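Dally-like, isoform A (Drosophila melanogaster, PDB 6XTZ) is a GPI-anchored glypican that binds Wnt and Hedgehog proteins, its helical core holding and shielding the palmitoleoyl group of Wnt. Local coordinates at residues E178-P181 and P186-L189; K86-F91 and A206-S211. The protein carries 5 engineered substitutions. One frame throughout, in Å; residues are numbered along the deposited sequence.

Contact 1 (E178-P181 and P186-L189); sequences ELKP and PDKL
Lys-180 and Asp-187 form a salt bridge across the connection between helix 169-176 and helix 185-216, a short interhelical loop near one end of the elongated, all-helical glypican core. The backbones stay well apart: the closest CA atoms, those of Lys-180 and Pro-186, are 8.5 Å from each other, so the two segments meet through side chains alone.

The charged interaction is uneven. NZ of Lys-180 lies 3.2 Å from OD2 of Asp-187 but 3.7 Å from OD1, so one carboxylate oxygen takes most of the approach. The hydrogen bond within this pair is weak. The CE-NZ-OD2 angle of about 87° is consistent with this: OD2 sits beside the ammonium group instead of off its end. Lys-180 gets there by a bend at chi2 (-59°), after which the chain runs out straight and crosses the Asp-187 side chain at about a right angle. Asp-187 belongs to the first turn of helix 185-216, where its negative charge would probably also suit the positive end of the helix dipole.

The neighbouring residues pack inward: Leu-179 and Pro-181 lie on Ile-314 of helix 296-322, while Pro-181 and Pro-186 both touch Tyr-151 of helix 139-158. Further along the same helical turn, Leu-189 reaches the bound O-palmitoleoyl serine; the Asp-187 side chain remains about 12 Å from that ligand. The end of the lysine chain also lies against the carboxylate: CE of Lys-180 is 3.4 Å from Asp-187 OD2.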
loop_
_atom_site.group_PDB
_atom_site.type_symbol
_atom_site.label_atom_id
_atom_site.label_comp_id
_atom_site.label_asym_id
_atom_site.label_seq_id
_atom_site.Cartn_x
_atom_site.Cartn_y
_atom_site.Cartn_z
ATOM N N GLU A 178 -38.406 -3.073 14.393
ATOM C CA GLU A 178 -39.062 -2.630 13.170
ATOM C C GLU A 178 -39.589 -1.203 13.255
ATOM O O GLU A 178 -39.928 -0.624 12.216
ATOM C CB GLU A 178 -40.214 -3.578 12.811
ATOM C CG GLU A 178 -41.285 -3.699 13.887
ATOM C CD GLU A 178 -42.436 -4.595 13.468
ATOM O OE1 GLU A 178 -43.308 -4.882 14.315
ATOM O OE2 GLU A 178 -42.469 -5.012 12.290
ATOM N N LEU A 179 -39.662 -0.625 14.449
ATOM C CA LEU A 179 -40.154 0.732 14.625
ATOM C C LEU A 179 -39.007 1.734 14.524
ATOM O O LEU A 179 -37.836 1.398 14.710
ATOM C CB LEU A 179 -40.864 0.875 15.971
ATOM C CG LEU A 179 -42.100 -0.007 16.157
ATOM C CD1 LEU A 179 -42.630 0.085 17.579
ATOM C CD2 LEU A 179 -43.179 0.370 15.153
ATOM N N LYS A 180 -39.363 2.981 14.224
ATOM C CA LYS A 180 -38.396 4.066 14.050
ATOM C C LYS A 180 -38.801 5.242 14.930
ATOM O O LYS A 180 -39.306 6.258 14.437
ATOM C CB LYS A 180 -38.303 4.484 12.583
ATOM C CG LYS A 180 -37.920 3.354 11.639
ATOM C CD LYS A 180 -36.571 2.756 12.011
ATOM C CE LYS A 180 -36.215 1.587 11.105
ATOM N NZ LYS A 180 -34.982 0.889 11.560
ATOM N N PRO A 181 -38.579 5.141 16.243
ATOM C CA PRO A 181 -39.047 6.205 17.149
ATOM C C PRO A 181 -38.395 7.553 16.898
ATOM O O PRO A 181 -39.039 8.589 17.107
ATOM C CB PRO A 181 -38.694 5.664 18.544
ATOM C CG PRO A 181 -38.436 4.200 18.356
ATOM C CD PRO A 181 -37.906 4.052 16.969
ATOM N N PRO A 186 -31.195 7.673 13.568
ATOM C CA PRO A 186 -30.277 6.591 13.963
ATOM C C PRO A 186 -29.712 5.811 12.790
ATOM O O PRO A 186 -28.515 5.497 12.781
ATOM C CB PRO A 186 -31.150 5.705 14.863
ATOM C CG PRO A 186 -32.192 6.622 15.389
ATOM C CD PRO A 186 -32.497 7.550 14.256
ATOM N N ASP A 187 -30.542 5.485 11.796
ATOM C CA ASP A 187 -30.060 4.715 10.653
ATOM C C ASP A 187 -29.043 5.506 9.841
ATOM O O ASP A 187 -28.023 4.955 9.412
ATOM C CB ASP A 187 -31.235 4.285 9.775
ATOM C CG ASP A 187 -32.123 3.260 10.454
ATOM O OD1 ASP A 187 -31.598 2.443 11.240
ATOM O OD2 ASP A 187 -33.347 3.272 10.203
ATOM N N LYS A 188 -29.302 6.796 9.614
ATOM C CA LYS A 188 -28.343 7.614 8.879
ATOM C C LYS A 188 -27.039 7.754 9.651
ATOM O O LYS A 188 -25.953 7.741 9.060
ATOM C CB LYS A 188 -28.939 8.989 8.578
ATOM C CG LYS A 188 -30.017 8.986 7.503
ATOM C CD LYS A 188 -30.560 10.387 7.272
ATOM C CE LYS A 188 -31.530 10.423 6.101
ATOM N NZ LYS A 188 -30.867 10.080 4.815
ATOM N N LEU A 189 -27.123 7.882 10.976
ATOM C CA LEU A 189 -25.916 8.030 11.781
ATOM C C LEU A 189 -25.151 6.714 11.876
ATOM O O LEU A 189 -23.915 6.707 11.870
ATOM C CB LEU A 189 -26.277 8.548 13.173
ATOM C CG LEU A 189 -25.121 8.904 14.108
ATOM C CD1 LEU A 189 -24.266 10.010 13.511
ATOM C CD2 LEU A 189 -25.651 9.313 15.471
#

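Contact 2 (K86-F91 and A206-S211); sequences KFKDIF and ALTTAS
Lys-88 reaches across from helix 51-110 to helix 185-216 to give a hydrogen bond from NZ to OG1 of Thr-208, 2.9 Å long. Lys-88 and Thr-208 contribute most of the 82 Å² buried between the segments, in almost equal shares (35 and 33 Å²). Because their CA atoms, the nearest pair across the contact, are 10.0 Å apart, the lysine must supply most of the reach. It does so with a chain extended beyond CG, every torsion from chi2 to chi4 lying within 7° of 180°. The end of this chain meets the threonine at about a right angle, and CE also comes to 3.4 Å from Thr-208 OG1.

The hydroxyl is used twice. As it accepts from Lys-88, it is also hydrogen-bonded to the carbonyl oxygen of Gly-204, one turn back on its own helix, and can only be the donor there. NZ comes in at about 116° to the CB-OG1 bond of Thr-208, a normal direction for a hydroxyl acceptor. The rotation about CA-CB that sets OG1 beside the backbone N puts it where it meets both Lys-88 NZ and Gly-204 O.

Helices 51-110 and 185-216 run antiparallel here, in the middle part of the elongated helical bundle of the glypican core, and this bond lies at the partly exposed margin of their interface. Further side-chain contacts between the helices border it: Lys-88 touches Gln-205, and Thr-208 touches Ala-84.

Leu-207 has the next largest share, though it makes no direct contact; its CD2 stops 5.7 Å from Phe-87 CB. It faces the interior with Phe-87, and both pack on Ile-449 of helix 441-455. The Phe-87 ring additionally meets Tyr-203 edge-to-face.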
loop_
_atom_site.group_PDB
_atom_site.type_symbol
_atom_site.label_atom_id
_atom_site.label_comp_id
_atom_site.label_asym_id
_atom_site.label_seq_id
_atom_site.Cartn_x
_atom_site.Cartn_y
_atom_site.Cartn_z
ATOM N N LYS A 86 2.048 5.588 12.731
ATOM C CA LYS A 86 1.664 6.914 13.202
ATOM C C LYS A 86 0.178 7.160 12.981
ATOM O O LYS A 86 -0.490 7.772 13.821
ATOM C CB LYS A 86 2.499 7.982 12.492
ATOM C CG LYS A 86 2.202 9.406 12.941
ATOM C CD LYS A 86 3.035 10.420 12.169
ATOM C CE LYS A 86 2.732 11.844 12.618
ATOM N NZ LYS A 86 3.499 12.856 11.839
ATOM N N PHE A 87 -0.359 6.676 11.860
ATOM C CA PHE A 87 -1.780 6.840 11.574
ATOM C C PHE A 87 -2.635 6.113 12.605
ATOM O O PHE A 87 -3.608 6.670 13.129
ATOM C CB PHE A 87 -2.082 6.335 10.164
ATOM C CG PHE A 87 -3.546 6.258 9.843
ATOM C CD1 PHE A 87 -4.242 7.387 9.441
ATOM C CD2 PHE A 87 -4.226 5.052 9.931
ATOM C CE1 PHE A 87 -5.586 7.317 9.139
ATOM C CE2 PHE A 87 -5.573 4.977 9.631
ATOM C CZ PHE A 87 -6.252 6.110 9.234
ATOM N N LYS A 88 -2.287 4.859 12.907
ATOM C CA LYS A 88 -3.063 4.093 13.877
ATOM C C LYS A 88 -2.976 4.707 15.269
ATOM O O LYS A 88 -3.989 4.802 15.972
ATOM C CB LYS A 88 -2.583 2.643 13.906
ATOM C CG LYS A 88 -2.768 1.900 12.596
ATOM C CD LYS A 88 -2.142 0.522 12.674
ATOM C CE LYS A 88 -2.157 -0.178 11.329
ATOM N NZ LYS A 88 -1.444 -1.481 11.401
ATOM N N ASP A 89 -1.777 5.131 15.681
ATOM C CA ASP A 89 -1.612 5.715 17.008
ATOM C C ASP A 89 -2.411 7.004 17.152
ATOM O O ASP A 89 -2.974 7.277 18.218
ATOM C CB ASP A 89 -0.133 5.975 17.292
ATOM C CG ASP A 89 0.673 4.697 17.417
ATOM O OD1 ASP A 89 0.097 3.662 17.816
ATOM O OD2 ASP A 89 1.887 4.728 17.122
ATOM N N ILE A 90 -2.468 7.811 16.091
ATOM C CA ILE A 90 -3.202 9.071 16.150
ATOM C C ILE A 90 -4.696 8.814 16.301
ATOM O O ILE A 90 -5.367 9.432 17.135
ATOM C CB ILE A 90 -2.897 9.930 14.908
ATOM C CG1 ILE A 90 -1.491 10.524 15.000
ATOM C CG2 ILE A 90 -3.938 11.029 14.746
ATOM C CD1 ILE A 90 -1.079 11.317 13.776
ATOM N N PHE A 91 -5.239 7.888 15.506
ATOM C CA PHE A 91 -6.669 7.606 15.584
ATOM C C PHE A 91 -7.023 6.876 16.873
ATOM O O PHE A 91 -8.105 7.086 17.434
ATOM C CB PHE A 91 -7.126 6.796 14.371
ATOM C CG PHE A 91 -8.623 6.683 14.253
ATOM C CD1 PHE A 91 -9.369 7.735 13.747
ATOM C CD2 PHE A 91 -9.286 5.536 14.658
ATOM C CE1 PHE A 91 -10.746 7.644 13.641
ATOM C CE2 PHE A 91 -10.664 5.438 14.554
ATOM C CZ PHE A 91 -11.394 6.493 14.043
ATOM N N ALA A 206 -4.339 -1.454 5.053
ATOM C CA ALA A 206 -3.817 -1.663 3.707
ATOM C C ALA A 206 -2.427 -1.060 3.558
ATOM O O ALA A 206 -1.571 -1.624 2.867
ATOM C CB ALA A 206 -4.775 -1.076 2.670
ATOM N N LEU A 207 -2.184 0.088 4.195
ATOM C CA LEU A 207 -0.855 0.686 4.138
ATOM C C LEU A 207 0.172 -0.191 4.844
ATOM O O LEU A 207 1.321 -0.293 4.398
ATOM C CB LEU A 207 -0.881 2.088 4.749
ATOM C CG LEU A 207 0.458 2.831 4.774
ATOM C CD1 LEU A 207 1.005 3.015 3.364
ATOM C CD2 LEU A 207 0.322 4.170 5.478
ATOM N N THR A 208 -0.227 -0.839 5.941
ATOM C CA THR A 208 0.679 -1.742 6.644
ATOM C C THR A 208 1.007 -2.962 5.793
ATOM O O THR A 208 2.173 -3.357 5.676
ATOM C CB THR A 208 0.068 -2.172 7.981
ATOM O OG1 THR A 208 -0.018 -1.043 8.858
ATOM C CG2 THR A 208 0.920 -3.252 8.636
ATOM N N THR A 209 -0.015 -3.576 5.193
ATOM C CA THR A 209 0.216 -4.755 4.365
ATOM C C THR A 209 1.086 -4.424 3.160
ATOM O O THR A 209 1.943 -5.224 2.767
ATOM C CB THR A 209 -1.118 -5.351 3.916
ATOM O OG1 THR A 209 -1.931 -4.323 3.340
ATOM C CG2 THR A 209 -1.851 -5.966 5.099
ATOM N N ALA A 210 0.889 -3.244 2.567
ATOM C CA ALA A 210 1.736 -2.832 1.452
ATOM C C ALA A 210 3.191 -2.704 1.883
ATOM O O ALA A 210 4.104 -3.011 1.109
ATOM C CB ALA A 210 1.237 -1.514 0.868
ATOM N N SER A 211 3.427 -2.245 3.113
ATOM C CA SER A 211 4.794 -2.177 3.619
ATOM C C SER A 211 5.354 -3.568 3.878
ATOM O O SER A 211 6.552 -3.808 3.684
ATOM C CB SER A 211 4.843 -1.335 4.894
ATOM O OG SER A 211 6.134 -1.375 5.479
#

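Overall arrangement
From the N terminus, the chain first passes along helix 51-110, which supplies residues 86-91 of contact 2. It then runs through several helices, among them helix 139-158 and helix 169-176, before reaching contact 1, where 178-181 and 186-189 close a short loop of four intervening residues. Helix 185-216 leaves that loop and travels back, bringing residues 206-211 alongside 86-91 and closing a loop of 114 residues. Contact 1 therefore falls wholly within the loop of contact 2, without crossing it. Their centres are 33 Å apart, yet helix 185-216 serves both: its start joins the interhelical loop, its later part helix 51-110.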